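Local structure of nuclease (Salmonella phage SETP3, 4QBN) at residues 38-41 and 42-46. The protein is a small virus-type replication-repair (VRR-NUC) nuclease that probably binds nucleic acid and cleaves its phosphodiester bonds with the help of magnesium. Residues are numbered along the deposited sequence; the frame is centred on the assembly and turned at random.
Sequences VILP and RGVIW
L40 and W46 meet on one face of a tight beta hairpin with a G1 beta bulge, a worked example of diagonal packing across an antiparallel ladder. The CB of L40 lies 4.0 Å from CB of V44, which together with G43 faces L40 in the bulge. CG is anti to the carbonyl carbon (chi1 -69°), and chi2 of 161° extends CD1 past CG1 of V44 at 4.1 Å and on to the indole. There CD1 makes a CH-pi contact, 4.1 Å from the centroid of the six-membered ring of W46 and nearly above it. F77 meets the same indole edge-to-face, while L88 and Y92 of helix 82-92 also pack on W46. The ladder is secured where V38 and W46 exchange two backbone hydrogen bonds and where L40 N donates to V44 O at 2.9 Å. At the turn, G43 has the positive phi (80°) of a G1 bulge, and L40 O takes weak hydrogen bonds from G43 N and V44 N. G43 also hydrogen-bonds through its backbone to the second subunit, another copy of the protein. On the other face, I39 packs on R72 and I45 on A74 of that subunit; the two isoleucines run side by side until their CD1 methyls meet at 3.5 Å.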
loop_
_atom_site.group_PDB
_atom_site.type_symbol
_atom_site.label_atom_id
_atom_site.label_comp_id
_atom_site.label_asym_id
_atom_site.label_seq_id
_atom_site.Cartn_x
_atom_site.Cartn_y
_atom_site.Cartn_z
ATOM N N VAL A 38 3.436 -5.515 -1.887
ATOM C CA VAL A 38 4.754 -6.104 -2.051
ATOM C C VAL A 38 5.682 -4.916 -2.151
ATOM O O VAL A 38 5.541 -4.078 -3.051
ATOM C CB VAL A 38 4.863 -6.948 -3.343
ATOM C CG1 VAL A 38 6.219 -7.602 -3.442
ATOM C CG2 VAL A 38 3.777 -8.067 -3.312
ATOM N N ILE A 39 6.639 -4.847 -1.239
ATOM C CA ILE A 39 7.619 -3.728 -1.282
ATOM C C ILE A 39 8.951 -4.356 -1.657
ATOM O O ILE A 39 9.483 -5.119 -0.854
ATOM C CB ILE A 39 7.804 -3.053 0.104
ATOM C CG1 ILE A 39 6.476 -2.698 0.808
ATOM C CG2 ILE A 39 8.768 -1.806 -0.036
ATOM C CD1 ILE A 39 5.806 -1.573 0.263
ATOM N N LEU A 40 9.458 -4.083 -2.866
ATOM C CA LEU A 40 10.680 -4.702 -3.391
ATOM C C LEU A 40 11.798 -3.650 -3.303
ATOM O O LEU A 40 11.514 -2.470 -3.126
ATOM C CB LEU A 40 10.453 -5.153 -4.837
ATOM C CG LEU A 40 9.474 -6.340 -4.920
ATOM C CD1 LEU A 40 8.934 -6.432 -6.362
ATOM C CD2 LEU A 40 10.309 -7.543 -4.623
ATOM N N PRO A 41 13.057 -4.100 -3.325
ATOM C CA PRO A 41 14.197 -3.206 -3.229
ATOM C C PRO A 41 14.139 -2.063 -4.260
ATOM O O PRO A 41 13.591 -2.206 -5.358
ATOM C CB PRO A 41 15.366 -4.139 -3.473
ATOM C CG PRO A 41 14.927 -5.464 -2.821
ATOM C CD PRO A 41 13.445 -5.519 -3.207
ATOM N N ARG A 42 14.678 -0.918 -3.864
ATOM C CA ARG A 42 14.785 0.280 -4.688
ATOM C C ARG A 42 13.432 0.924 -4.871
ATOM O O ARG A 42 13.196 1.618 -5.859
ATOM C CB ARG A 42 15.477 -0.029 -6.032
ATOM C CG ARG A 42 16.882 -0.636 -5.885
ATOM C CD ARG A 42 17.588 -0.678 -7.220
ATOM N NE ARG A 42 18.314 0.574 -7.440
ATOM C CZ ARG A 42 19.327 0.727 -8.295
ATOM N NH1 ARG A 42 19.767 -0.307 -9.010
ATOM N NH2 ARG A 42 19.937 1.907 -8.396
ATOM N N GLY A 43 12.536 0.674 -3.921
ATOM C CA GLY A 43 11.336 1.474 -3.819
ATOM C C GLY A 43 10.284 1.045 -4.815
ATOM O O GLY A 43 9.320 1.819 -5.135
ATOM N N VAL A 44 10.427 -0.188 -5.292
ATOM C CA VAL A 44 9.400 -0.728 -6.217
ATOM C C VAL A 44 8.184 -1.219 -5.441
ATOM O O VAL A 44 8.303 -2.045 -4.535
ATOM C CB VAL A 44 10.032 -1.851 -7.067
ATOM C CG1 VAL A 44 8.945 -2.591 -7.889
ATOM C CG2 VAL A 44 11.021 -1.199 -7.955
ATOM N N ILE A 45 6.987 -0.692 -5.757
ATOM C CA ILE A 45 5.831 -1.076 -4.938
ATOM C C ILE A 45 4.842 -1.795 -5.865
ATOM O O ILE A 45 4.459 -1.203 -6.875
ATOM C CB ILE A 45 5.113 0.172 -4.427
ATOM C CG1 ILE A 45 6.060 1.136 -3.691
ATOM C CG2 ILE A 45 3.945 -0.215 -3.497
ATOM C CD1 ILE A 45 6.650 0.525 -2.459
ATOM N N TRP A 46 4.429 -3.003 -5.526
ATOM C CA TRP A 46 3.452 -3.738 -6.381
ATOM C C TRP A 46 2.261 -4.053 -5.521
ATOM O O TRP A 46 2.415 -4.389 -4.337
ATOM C CB TRP A 46 4.020 -5.070 -6.878
ATOM C CG TRP A 46 5.064 -4.973 -8.006
ATOM C CD1 TRP A 46 5.598 -3.841 -8.547
ATOM C CD2 TRP A 46 5.686 -6.071 -8.648
ATOM N NE1 TRP A 46 6.505 -4.169 -9.573
ATOM C CE2 TRP A 46 6.561 -5.545 -9.648
ATOM C CE3 TRP A 46 5.544 -7.478 -8.507
ATOM C CZ2 TRP A 46 7.304 -6.366 -10.526
ATOM C CZ3 TRP A 46 6.294 -8.306 -9.404
ATOM C CH2 TRP A 46 7.154 -7.739 -10.378
#